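Local structure of Non-structural protein 2 (Human rotavirus C, 2GU0) at residues 215-218 and 222-225; 229-234 and 261-266; 236-241 and 268-273; 180-185 and 211-216; 144-149 and 189-194. The protein probably takes part in viral genome replication and packaging, building viroplasms together with NSP5 and acting as an octameric RNA-binding NTPase and RNA triphosphatase. All coordinates share one frame; numbering follows the deposited sequence.

All five contacts lie in the C-terminal, HIT-like part of the chain. Interaction 5 opens first along the sequence, tying the loop before strand 157-160 to the loop after strand 182-188. Interactions 1 and 4 share strand 213-216 of the five-stranded antiparallel sheet, their centres 8 Å apart, and strand 222-227 lies between the strands that interaction 4 joins. Interactions 2 and 3, centres 10 Å apart, pair helix 231-243 with helix 264-275; W266 of interaction 2 packs on I216 of interaction 1. Interaction 5 lies about 20 Å from interaction 4 between centres, yet a K185-E147 salt bridge joins them. Predicted nucleotide-site residues lie on strands of interactions 1 and 4 and in the hairpin turn of interaction 1.

Interaction 1 of 5, residues 215-218 and 222-225; sequences AISH and HWRL
H222, predicted to be the active-site residue for the NTPase and RTPase activities, holds its backbone O near S217, 3.9 Å from S217 OG; that hydroxyl bonds instead to the backbone N of G219 in the turn. At W223, CB and the indole edge lie by the carbonyl of I216, with W223 CB 3.1 Å from I216 O. Swung beside its own backbone N (chi1 -51°), the indole brings CD1 to 3.5 Å from S217 CB, and this broad, largely apolar group suits its buried place, where F261 meets it edge-to-face. Strands 213-216 and 222-227 form an antiparallel beta hairpin of the HIT-like sheet, and the hairpin's turn carries predicted ATP-binding residues. R224 and I216 are the hydrogen-bonded pair: I216 N donates to R224 O at 3.0 Å, nearly straight at 171°, and R224 N returns a bond to I216 O at 3.1 Å. The R224 side chain projects from the same sheet face as I216, passing NE to the edge of the H218 ring, 4.4 Å from H218 NE2, while its NH1 forms a salt bridge with E183. L225 makes the non-hydrogen-bonded pair with A215; the small A215 CB leaves room for L225 CD2 at 3.7 Å.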
# COMPACT_ATOMS: atom_id res chain seq x y z
N ALA A 215 40.62 12.44 -21.39
CA ALA A 215 39.85 13.63 -21.66
C ALA A 215 40.08 14.05 -23.10
O ALA A 215 41.21 14.38 -23.48
CB ALA A 215 40.28 14.73 -20.72
N ILE A 216 39.02 14.02 -23.89
CA ILE A 216 39.10 14.39 -25.30
C ILE A 216 38.26 15.62 -25.62
O ILE A 216 37.55 16.15 -24.76
CB ILE A 216 38.62 13.24 -26.21
CG1 ILE A 216 37.16 12.94 -25.94
CG2 ILE A 216 39.46 11.99 -25.97
CD1 ILE A 216 36.60 11.80 -26.78
N SER A 217 38.36 16.09 -26.86
CA SER A 217 37.58 17.23 -27.31
C SER A 217 37.13 17.01 -28.74
O SER A 217 37.92 16.61 -29.59
CB SER A 217 38.38 18.52 -27.26
OG SER A 217 37.66 19.56 -27.90
N HIS A 218 35.85 17.28 -28.99
CA HIS A 218 35.29 17.13 -30.32
C HIS A 218 35.47 18.46 -31.07
O HIS A 218 34.79 18.71 -32.06
CB HIS A 218 33.80 16.78 -30.24
CG HIS A 218 33.51 15.51 -29.50
ND1 HIS A 218 34.10 14.30 -29.83
CD2 HIS A 218 32.66 15.25 -28.47
CE1 HIS A 218 33.62 13.36 -29.04
NE2 HIS A 218 32.75 13.90 -28.21
N HIS A 222 35.03 22.22 -24.39
CA HIS A 222 34.50 21.42 -23.30
C HIS A 222 35.04 20.02 -23.59
O HIS A 222 35.36 19.70 -24.73
CB HIS A 222 32.96 21.47 -23.23
CG HIS A 222 32.25 20.61 -24.22
ND1 HIS A 222 31.54 21.14 -25.28
CD2 HIS A 222 32.08 19.27 -24.29
CE1 HIS A 222 30.97 20.16 -25.96
NE2 HIS A 222 31.28 19.01 -25.37
N TRP A 223 35.15 19.19 -22.56
CA TRP A 223 35.75 17.87 -22.75
C TRP A 223 34.99 16.69 -22.18
O TRP A 223 34.25 16.80 -21.21
CB TRP A 223 37.17 17.91 -22.19
CG TRP A 223 37.95 19.05 -22.73
CD1 TRP A 223 38.73 19.05 -23.84
CD2 TRP A 223 37.92 20.40 -22.26
NE1 TRP A 223 39.19 20.32 -24.09
CE2 TRP A 223 38.70 21.17 -23.14
CE3 TRP A 223 37.29 21.04 -21.18
CZ2 TRP A 223 38.89 22.54 -22.99
CZ3 TRP A 223 37.47 22.41 -21.02
CH2 TRP A 223 38.26 23.15 -21.93
N ARG A 224 35.20 15.53 -22.80
CA ARG A 224 34.54 14.32 -22.35
C ARG A 224 35.57 13.27 -21.89
O ARG A 224 36.50 12.94 -22.61
CB ARG A 224 33.67 13.75 -23.49
CG ARG A 224 32.70 12.66 -23.04
CD ARG A 224 31.65 12.34 -24.09
NE ARG A 224 30.72 13.45 -24.28
CZ ARG A 224 29.40 13.36 -24.10
NH1 ARG A 224 28.84 12.21 -23.73
NH2 ARG A 224 28.63 14.43 -24.32
N LEU A 225 35.40 12.80 -20.66
CA LEU A 225 36.27 11.77 -20.10
C LEU A 225 35.67 10.45 -20.58
O LEU A 225 34.55 10.11 -20.20
CB LEU A 225 36.25 11.81 -18.56
CG LEU A 225 37.02 12.97 -17.93
CD1 LEU A 225 36.74 13.02 -16.45
CD2 LEU A 225 38.51 12.79 -18.18

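Interaction 2 of 5, residues 229-234 and 261-266; sequences SQLMSH and FVHPGW
L231 and W266 bring the two backbones nearest, their CA atoms 8.1 Å apart, as each segment turns from loop into helix: 231-243 begins just after Q230 and 264-275 just after H263. Side chains do most of the bridging. H263 occupies the N-cap position, and its ND1 accepts from W266 N at 3.1 Å, with the donor 24° out of the imidazole plane. P264, whose ring nitrogen has no hydrogen to offer, fits the first turn that follows. This side-chain N-cap starts a helix that packs with 231-243 over strand 213-216 of the HIT-like sheet, and I216 touches both L231 and W266. Capping probably helps to fix the imidazole for a CH-pi contact: L231 CD2 sits over one face, 3.8 Å from the H263 ring centroid and 23° off its normal. With its CG anti to the backbone N (chi1 -159°), the forked leucine sends its other branch to the indole, CD1 reaching 3.7 Å from W266 CE3. The far rim of that indole meets the other helix edge-on, W266 CH2 being 3.2 Å from H234 O. W266 NE1 donates to S217 O in the hairpin, and I307 of a neighbouring subunit packs on both L231 and H263.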
# COMPACT_ATOMS: atom_id res chain seq x y z
N SER A 229 39.04 2.08 -23.52
CA SER A 229 38.45 1.09 -24.41
C SER A 229 37.35 1.73 -25.26
O SER A 229 36.40 1.08 -25.64
CB SER A 229 37.84 -0.06 -23.60
OG SER A 229 36.71 0.39 -22.86
N GLN A 230 37.49 3.02 -25.54
CA GLN A 230 36.50 3.74 -26.34
C GLN A 230 37.20 4.82 -27.12
O GLN A 230 36.65 5.37 -28.07
CB GLN A 230 35.45 4.40 -25.44
CG GLN A 230 34.63 3.44 -24.61
CD GLN A 230 33.76 2.56 -25.46
OE1 GLN A 230 33.03 3.04 -26.35
NE2 GLN A 230 33.81 1.26 -25.20
N LEU A 231 38.41 5.14 -26.69
CA LEU A 231 39.20 6.17 -27.32
C LEU A 231 39.17 6.06 -28.85
O LEU A 231 39.03 7.07 -29.54
CB LEU A 231 40.64 6.10 -26.78
CG LEU A 231 41.51 7.35 -26.90
CD1 LEU A 231 40.71 8.61 -26.59
CD2 LEU A 231 42.68 7.22 -25.95
N MET A 232 39.29 4.84 -29.38
CA MET A 232 39.24 4.64 -30.84
C MET A 232 37.95 5.19 -31.42
O MET A 232 37.96 6.13 -32.21
CB MET A 232 39.35 3.15 -31.18
CG MET A 232 40.77 2.61 -31.26
SD MET A 232 41.74 3.35 -32.60
CE MET A 232 41.05 2.47 -33.98
N SER A 233 36.83 4.60 -31.01
CA SER A 233 35.50 5.01 -31.46
C SER A 233 35.34 6.51 -31.63
O SER A 233 34.97 6.99 -32.69
CB SER A 233 34.45 4.51 -30.48
OG SER A 233 34.58 3.11 -30.32
N HIS A 234 35.60 7.25 -30.56
CA HIS A 234 35.48 8.69 -30.60
C HIS A 234 36.47 9.25 -31.60
O HIS A 234 36.24 10.31 -32.19
CB HIS A 234 35.77 9.26 -29.21
CG HIS A 234 34.73 8.92 -28.20
ND1 HIS A 234 33.57 9.64 -28.05
CD2 HIS A 234 34.66 7.90 -27.30
CE1 HIS A 234 32.82 9.09 -27.12
NE2 HIS A 234 33.46 8.03 -26.65
N PHE A 261 45.57 19.04 -19.94
CA PHE A 261 45.02 17.76 -19.53
C PHE A 261 44.45 16.89 -20.63
O PHE A 261 44.09 15.74 -20.38
CB PHE A 261 43.94 17.99 -18.46
CG PHE A 261 42.75 18.76 -18.95
CD1 PHE A 261 41.69 18.09 -19.56
CD2 PHE A 261 42.70 20.15 -18.83
CE1 PHE A 261 40.61 18.80 -20.05
CE2 PHE A 261 41.61 20.87 -19.32
CZ PHE A 261 40.57 20.19 -19.93
N VAL A 262 44.39 17.41 -21.85
CA VAL A 262 43.85 16.61 -22.95
C VAL A 262 44.78 15.45 -23.26
O VAL A 262 45.99 15.61 -23.33
CB VAL A 262 43.66 17.46 -24.21
CG1 VAL A 262 43.25 16.56 -25.38
CG2 VAL A 262 42.60 18.51 -23.96
N HIS A 263 44.19 14.27 -23.42
CA HIS A 263 44.95 13.06 -23.70
C HIS A 263 45.90 13.22 -24.89
O HIS A 263 45.46 13.34 -26.04
CB HIS A 263 43.98 11.91 -23.97
CG HIS A 263 44.65 10.62 -24.26
ND1 HIS A 263 45.45 10.44 -25.36
CD2 HIS A 263 44.66 9.44 -23.59
CE1 HIS A 263 45.93 9.21 -25.36
NE2 HIS A 263 45.46 8.58 -24.30
N PRO A 264 47.22 13.18 -24.63
CA PRO A 264 48.29 13.33 -25.63
C PRO A 264 48.07 12.56 -26.92
O PRO A 264 48.19 13.12 -28.01
CB PRO A 264 49.53 12.85 -24.88
CG PRO A 264 49.24 13.26 -23.48
CD PRO A 264 47.79 12.80 -23.32
N GLY A 265 47.75 11.28 -26.80
CA GLY A 265 47.51 10.46 -27.97
C GLY A 265 46.49 11.12 -28.86
O GLY A 265 46.69 11.27 -30.07
N TRP A 266 45.38 11.53 -28.25
CA TRP A 266 44.30 12.20 -28.96
C TRP A 266 44.82 13.49 -29.57
O TRP A 266 44.66 13.73 -30.75
CB TRP A 266 43.16 12.49 -27.97
CG TRP A 266 41.92 13.13 -28.57
CD1 TRP A 266 41.64 14.47 -28.65
CD2 TRP A 266 40.81 12.45 -29.17
NE1 TRP A 266 40.43 14.65 -29.26
CE2 TRP A 266 39.90 13.44 -29.59
CE3 TRP A 266 40.51 11.10 -29.38
CZ2 TRP A 266 38.69 13.12 -30.21
CZ3 TRP A 266 39.31 10.78 -30.01
CH2 TRP A 266 38.42 11.79 -30.42

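Interaction 3 of 5, residues 236-241 and 268-273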
# COMPACT_ATOMS: atom_id res chain seq x y z
N GLU A 236 37.38 7.67 -34.38
CA GLU A 236 36.82 7.39 -35.70
C GLU A 236 35.71 8.38 -36.03
O GLU A 236 35.69 8.95 -37.12
CB GLU A 236 36.27 5.97 -35.75
CG GLU A 236 37.24 4.94 -35.21
CD GLU A 236 36.92 3.54 -35.69
OE1 GLU A 236 35.72 3.17 -35.72
OE2 GLU A 236 37.87 2.79 -36.04
N ARG A 237 34.79 8.58 -35.09
CA ARG A 237 33.69 9.52 -35.27
C ARG A 237 34.21 10.88 -35.72
O ARG A 237 33.76 11.43 -36.71
CB ARG A 237 32.92 9.73 -33.97
CG ARG A 237 31.93 8.66 -33.57
CD ARG A 237 31.33 9.05 -32.22
NE ARG A 237 30.16 8.27 -31.84
CZ ARG A 237 29.41 8.54 -30.79
NH1 ARG A 237 29.71 9.58 -30.01
NH2 ARG A 237 28.35 7.79 -30.50
N LEU A 238 35.16 11.42 -34.96
CA LEU A 238 35.72 12.72 -35.28
C LEU A 238 36.34 12.71 -36.66
O LEU A 238 36.42 13.74 -37.32
CB LEU A 238 36.78 13.12 -34.24
CG LEU A 238 37.32 14.55 -34.37
CD1 LEU A 238 36.16 15.54 -34.34
CD2 LEU A 238 38.29 14.84 -33.25
N ASP A 239 36.77 11.53 -37.10
CA ASP A 239 37.37 11.37 -38.42
C ASP A 239 36.31 11.47 -39.50
O ASP A 239 36.43 12.29 -40.42
CB ASP A 239 38.08 10.02 -38.52
CG ASP A 239 38.73 9.80 -39.87
OD1 ASP A 239 37.99 9.57 -40.86
OD2 ASP A 239 39.97 9.86 -39.95
N ARG A 240 35.28 10.64 -39.40
CA ARG A 240 34.18 10.66 -40.36
C ARG A 240 33.65 12.09 -40.46
O ARG A 240 33.14 12.50 -41.50
CB ARG A 240 33.07 9.72 -39.92
CG ARG A 240 33.52 8.28 -39.74
CD ARG A 240 32.38 7.37 -39.27
NE ARG A 240 32.90 6.12 -38.72
CZ ARG A 240 33.46 5.15 -39.45
NH1 ARG A 240 33.56 5.26 -40.76
NH2 ARG A 240 33.94 4.07 -38.85
N LYS A 241 33.76 12.83 -39.37
CA LYS A 241 33.30 14.22 -39.32
C LYS A 241 34.26 15.09 -40.13
O LYS A 241 33.83 16.01 -40.83
CB LYS A 241 33.26 14.70 -37.86
CG LYS A 241 32.72 16.11 -37.66
CD LYS A 241 31.20 16.18 -37.72
CE LYS A 241 30.71 17.54 -37.26
NZ LYS A 241 29.22 17.64 -37.21
N THR A 268 47.62 14.62 -30.70
CA THR A 268 48.36 14.47 -31.96
C THR A 268 47.61 13.70 -33.05
O THR A 268 47.65 14.08 -34.22
CB THR A 268 49.73 13.78 -31.76
OG1 THR A 268 49.53 12.47 -31.22
CG2 THR A 268 50.62 14.58 -30.82
N CYS A 269 46.94 12.62 -32.66
CA CYS A 269 46.19 11.83 -33.63
C CYS A 269 45.23 12.73 -34.38
O CYS A 269 45.10 12.64 -35.60
CB CYS A 269 45.41 10.72 -32.93
SG CYS A 269 44.20 9.89 -33.99
N ILE A 270 44.55 13.60 -33.64
CA ILE A 270 43.59 14.52 -34.24
C ILE A 270 44.36 15.62 -34.97
O ILE A 270 43.80 16.33 -35.80
CB ILE A 270 42.65 15.14 -33.16
CG1 ILE A 270 41.75 14.04 -32.59
CG2 ILE A 270 41.78 16.23 -33.76
CD1 ILE A 270 41.03 13.24 -33.64
N GLY A 271 45.64 15.75 -34.65
CA GLY A 271 46.45 16.75 -35.32
C GLY A 271 46.79 16.19 -36.69
O GLY A 271 46.69 16.88 -37.71
N GLN A 272 47.16 14.91 -36.71
CA GLN A 272 47.51 14.22 -37.94
C GLN A 272 46.35 14.17 -38.93
O GLN A 272 46.55 14.27 -40.14
CB GLN A 272 47.99 12.80 -37.64
CG GLN A 272 49.17 12.73 -36.69
CD GLN A 272 49.93 11.41 -36.79
OE1 GLN A 272 49.34 10.34 -36.72
NE2 GLN A 272 51.24 11.50 -36.96
N LEU A 273 45.13 14.00 -38.42
CA LEU A 273 43.96 13.94 -39.29
C LEU A 273 43.67 15.29 -39.95
O LEU A 273 43.25 15.35 -41.11
CB LEU A 273 42.74 13.47 -38.49
CG LEU A 273 42.79 12.02 -38.02
CD1 LEU A 273 41.54 11.69 -37.22
CD2 LEU A 273 42.89 11.09 -39.21
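A carboxylate turned against a leucine is the odd feature here: D239 OD2 lies 3.3 Å from L273 CD2 and 3.6 Å from L273 CD1, so one acid oxygen faces both methyls of a buried side chain. D239 takes CG anti to its backbone N (chi1 180°), which carries the acid across the gap to the leucine, and the two side chains cross at about a right angle. L273 points its CB toward the opposite helix, and its CA comes within 7.1 Å of the CA of D239, the nearest backbone approach. L238, the residue before D239, meets I270, about one turn before L273, again roughly at right angles. L238 CD2 rests against the I270 side chain, 3.8 Å from I270 CG2. Branched aliphatic residues suit this buried seam between helices 231-243 and 264-275 of the HIT-like part; Y254 touches both L238 and I270, and F279 touches D239. The contact therefore combines apolar packing with an acid that gains no polar partner from segment 268-273. The other oxygen, D239 OD1, has a long, weak ion pair with K243, which may partly offset its negative charge.

Interaction 4 of 5, residues 180-185 and 211-216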
# COMPACT_ATOMS: atom_id res chain seq x y z
N MET A 180 24.50 2.88 -21.87
CA MET A 180 25.43 2.46 -20.83
C MET A 180 26.76 3.20 -20.75
O MET A 180 27.39 3.20 -19.70
CB MET A 180 25.70 0.96 -20.96
CG MET A 180 24.42 0.16 -21.14
SD MET A 180 23.18 0.72 -19.98
CE MET A 180 23.86 0.07 -18.40
N ALA A 181 27.18 3.82 -21.84
CA ALA A 181 28.44 4.56 -21.83
C ALA A 181 28.75 5.17 -20.45
O ALA A 181 27.88 5.76 -19.80
CB ALA A 181 28.40 5.66 -22.89
N ASP A 182 30.00 5.01 -20.02
CA ASP A 182 30.50 5.51 -18.74
C ASP A 182 31.29 6.78 -19.07
O ASP A 182 32.46 6.71 -19.46
CB ASP A 182 31.42 4.43 -18.13
CG ASP A 182 31.83 4.73 -16.69
OD1 ASP A 182 32.56 5.72 -16.45
OD2 ASP A 182 31.43 3.97 -15.80
N GLU A 183 30.67 7.94 -18.92
CA GLU A 183 31.36 9.18 -19.24
C GLU A 183 31.16 10.28 -18.21
O GLU A 183 30.26 10.21 -17.38
CB GLU A 183 30.87 9.71 -20.58
CG GLU A 183 30.82 8.69 -21.70
CD GLU A 183 30.25 9.28 -22.97
OE1 GLU A 183 29.06 9.63 -22.96
OE2 GLU A 183 30.97 9.39 -23.98
N TYR A 184 32.01 11.30 -18.29
CA TYR A 184 31.93 12.48 -17.44
C TYR A 184 32.23 13.65 -18.37
O TYR A 184 32.75 13.45 -19.47
CB TYR A 184 32.98 12.47 -16.33
CG TYR A 184 32.85 11.31 -15.38
CD1 TYR A 184 33.28 10.04 -15.75
CD2 TYR A 184 32.30 11.48 -14.11
CE1 TYR A 184 33.19 8.97 -14.87
CE2 TYR A 184 32.21 10.41 -13.23
CZ TYR A 184 32.65 9.16 -13.62
OH TYR A 184 32.58 8.08 -12.78
N LYS A 185 31.90 14.86 -17.95
CA LYS A 185 32.16 16.02 -18.78
C LYS A 185 32.89 17.13 -18.03
O LYS A 185 32.51 17.50 -16.91
CB LYS A 185 30.86 16.56 -19.38
CG LYS A 185 31.09 17.66 -20.41
CD LYS A 185 29.79 18.23 -20.99
CE LYS A 185 29.09 17.25 -21.90
NZ LYS A 185 27.91 17.88 -22.55
N ASN A 211 41.80 7.43 -13.81
CA ASN A 211 42.90 6.83 -14.55
C ASN A 211 42.45 5.99 -15.73
O ASN A 211 43.20 5.84 -16.70
CB ASN A 211 43.80 6.00 -13.61
CG ASN A 211 43.31 4.58 -13.39
OD1 ASN A 211 42.34 4.35 -12.67
ND2 ASN A 211 43.98 3.62 -14.03
N LYS A 212 41.25 5.44 -15.67
CA LYS A 212 40.73 4.62 -16.77
C LYS A 212 40.25 5.46 -17.96
O LYS A 212 39.95 4.93 -19.04
CB LYS A 212 39.56 3.75 -16.28
CG LYS A 212 39.95 2.56 -15.43
CD LYS A 212 38.70 1.78 -15.03
CE LYS A 212 39.03 0.45 -14.37
NZ LYS A 212 37.81 -0.29 -13.88
N PHE A 213 40.18 6.77 -17.76
CA PHE A 213 39.69 7.67 -18.80
C PHE A 213 40.70 8.57 -19.49
O PHE A 213 41.82 8.74 -19.03
CB PHE A 213 38.60 8.56 -18.23
CG PHE A 213 37.52 7.82 -17.52
CD1 PHE A 213 37.76 7.24 -16.29
CD2 PHE A 213 36.25 7.74 -18.06
CE1 PHE A 213 36.75 6.60 -15.61
CE2 PHE A 213 35.23 7.10 -17.38
CZ PHE A 213 35.49 6.52 -16.15
N ALA A 214 40.26 9.14 -20.59
CA ALA A 214 41.07 10.06 -21.38
C ALA A 214 40.17 11.24 -21.71
O ALA A 214 39.07 11.06 -22.22
CB ALA A 214 41.56 9.39 -22.66
N ALA A 215 40.62 12.44 -21.39
CA ALA A 215 39.85 13.63 -21.66
C ALA A 215 40.08 14.05 -23.10
O ALA A 215 41.21 14.38 -23.48
CB ALA A 215 40.28 14.73 -20.72
N ILE A 216 39.02 14.02 -23.89
CA ILE A 216 39.10 14.39 -25.30
C ILE A 216 38.26 15.62 -25.62
O ILE A 216 37.55 16.15 -24.76
CB ILE A 216 38.62 13.24 -26.21
CG1 ILE A 216 37.16 12.94 -25.94
CG2 ILE A 216 39.46 11.99 -25.97
CD1 ILE A 216 36.60 11.80 -26.78
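Aromatic packing carries much of this contact. The rings of Y184 and F213 form an offset edge-to-face pair, with planes 83° apart and centroids 5.4 Å from each other. The tyrosine gives the edge: its CE1 comes 3.6 Å from F213 CZ, and F213 CE2 lies in the tyrosine ring plane. F213 holds CG anti to its own carbonyl carbon (chi1 -51°), which sends its ring toward Y184, and the two side chains cross at about a right angle. Large flat residues suit these positions because the strands bearing them are not neighbours, so each ring must reach over the strand between.

The polar approach comes from D182. Its OD1 stands at the edge of the phenylalanine ring, near the ring plane, 3.1 Å from both F213 CZ and F213 CE2, and the carboxylate is turned 42° from the ring. An aromatic edge carries a slight positive charge, so a carboxylate oxygen is probably a tolerable neighbour there. The backbone joins in from the same residue, D182 O being 3.5 Å from F213 CE2 and in the plane of the ring.

Within the antiparallel HIT-like sheet, strand 222-227 runs between 182-188 and 213-216, and its L227 packs on both D182 and F213. F210 meets the Y184 ring edge-to-face in turn. Just before strand 213-216, N211 ND2 bonds to Y208 O of a neighbouring subunit, while helix 231-243 sets L231 against A214 and I216 and H234 against E183.

Interaction 5 of 5, residues 144-149 and 189-194; sequences NETETT and NTKTDI
This is a surface contact between two loops of the HIT-like C-terminal part: 144-149, leading from helix 129-139 toward strand 157-160, and segment 189-194, leaving strand 182-188 for helix 196-209. Neither segment is regular helix or strand, and where they touch they run roughly antiparallel, 154° apart. E147 centres an inverse gamma turn, which bends the first loop and leaves T146 and T148 with their CB atoms toward the second, while E147 itself points away and forms a salt bridge with K185, a predicted ATP-binding residue.

The outer half is aliphatic. K191 lies extended, and T146 slides past it in the opposite direction, so that T146 CB is 3.7 Å from K191 CE; T148 CG2 stands 4.4 Å from K191 CG. A lysine suits an exposed place because its methylene chain can lie along a neighbour while its charged end stays at the surface. R221, in the hairpin turn next to the predicted catalytic H222, also touches T146 and K191.

The inner end is polar and better buried. T149 and N189, whose CA atoms lie 4.8 Å apart, set their side chains alongside each other and pointing the same way; I47 of a neighbouring subunit packs on both. N189 OD1 has a second partner in T165 OG1, and an amide oxygen suits the place because it can accept from two hydroxyls. T149 OG1 also bonds to T187 OG1. T149 OG1 donates to N189 OD1 at 2.6 Å, meeting the oxygen at a C=O...donor angle of 140° and tilted 16° from the carbonyl plane.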
# COMPACT_ATOMS: atom_id res chain seq x y z
N ASN A 144 26.01 28.55 -31.76
CA ASN A 144 27.45 28.28 -31.70
C ASN A 144 28.04 28.40 -30.32
O ASN A 144 29.11 27.85 -30.07
CB ASN A 144 28.18 29.26 -32.61
CG ASN A 144 28.06 30.71 -32.12
OD1 ASN A 144 26.98 31.15 -31.73
ND2 ASN A 144 29.17 31.44 -32.14
N GLU A 145 27.38 29.13 -29.43
CA GLU A 145 27.85 29.35 -28.06
C GLU A 145 28.61 28.18 -27.41
O GLU A 145 28.28 27.01 -27.63
CB GLU A 145 26.67 29.75 -27.18
CG GLU A 145 25.83 30.89 -27.77
CD GLU A 145 24.66 31.31 -26.86
OE1 GLU A 145 23.85 32.18 -27.29
OE2 GLU A 145 24.55 30.78 -25.72
N THR A 146 29.62 28.51 -26.62
CA THR A 146 30.44 27.50 -25.92
C THR A 146 29.75 26.97 -24.66
O THR A 146 29.25 27.76 -23.85
CB THR A 146 31.85 28.09 -25.56
OG1 THR A 146 32.83 27.62 -26.51
CG2 THR A 146 32.27 27.67 -24.15
N GLU A 147 29.72 25.65 -24.48
CA GLU A 147 29.06 25.05 -23.32
C GLU A 147 29.86 25.24 -22.04
O GLU A 147 30.61 24.35 -21.62
CB GLU A 147 28.79 23.56 -23.54
CG GLU A 147 27.77 22.99 -22.55
CD GLU A 147 27.72 21.45 -22.50
OE1 GLU A 147 27.74 20.79 -23.57
OE2 GLU A 147 27.64 20.89 -21.37
N THR A 148 29.71 26.40 -21.41
CA THR A 148 30.42 26.68 -20.18
C THR A 148 29.76 25.87 -19.07
O THR A 148 28.83 25.13 -19.32
CB THR A 148 30.38 28.18 -19.86
OG1 THR A 148 29.03 28.60 -19.68
CG2 THR A 148 31.00 28.97 -21.00
N THR A 149 30.23 26.02 -17.83
CA THR A 149 29.66 25.24 -16.74
C THR A 149 28.21 25.50 -16.40
O THR A 149 27.47 24.57 -16.09
CB THR A 149 30.50 25.39 -15.47
OG1 THR A 149 31.79 24.81 -15.67
CG2 THR A 149 29.82 24.69 -14.29
N ASN A 189 34.44 27.12 -16.19
CA ASN A 189 33.41 27.95 -15.56
C ASN A 189 33.32 29.33 -16.19
O ASN A 189 32.32 30.02 -16.03
CB ASN A 189 33.68 28.07 -14.06
CG ASN A 189 33.91 26.72 -13.40
OD1 ASN A 189 33.22 25.75 -13.69
ND2 ASN A 189 34.88 26.65 -12.49
N THR A 190 34.37 29.71 -16.91
CA THR A 190 34.46 31.02 -17.56
C THR A 190 35.40 30.95 -18.75
O THR A 190 36.39 30.22 -18.72
CB THR A 190 35.03 32.05 -16.59
OG1 THR A 190 34.04 32.39 -15.62
CG2 THR A 190 35.48 33.29 -17.32
N LYS A 191 35.10 31.72 -19.79
CA LYS A 191 35.94 31.73 -20.99
C LYS A 191 37.26 32.45 -20.75
O LYS A 191 37.93 32.85 -21.70
CB LYS A 191 35.21 32.41 -22.15
CG LYS A 191 34.04 31.63 -22.75
CD LYS A 191 33.38 32.43 -23.88
CE LYS A 191 32.30 31.64 -24.60
NZ LYS A 191 31.74 32.38 -25.77
N THR A 192 37.64 32.61 -19.48
CA THR A 192 38.89 33.29 -19.13
C THR A 192 40.12 32.40 -19.31
O THR A 192 40.03 31.17 -19.24
CB THR A 192 38.85 33.80 -17.66
OG1 THR A 192 39.99 34.63 -17.40
CG2 THR A 192 38.88 32.63 -16.68
N ASP A 193 41.27 33.03 -19.56
CA ASP A 193 42.52 32.30 -19.75
C ASP A 193 42.83 31.52 -18.49
O ASP A 193 42.83 32.07 -17.39
CB ASP A 193 43.67 33.27 -20.03
CG ASP A 193 43.30 34.34 -21.04
OD1 ASP A 193 42.84 33.98 -22.15
OD2 ASP A 193 43.47 35.54 -20.72
N ILE A 194 43.11 30.23 -18.65
CA ILE A 194 43.41 29.38 -17.52
C ILE A 194 44.91 29.20 -17.30
O ILE A 194 45.59 28.60 -18.13
CB ILE A 194 42.74 28.00 -17.69
CG1 ILE A 194 41.23 28.14 -17.56
CG2 ILE A 194 43.26 27.04 -16.65
CD1 ILE A 194 40.48 26.86 -17.77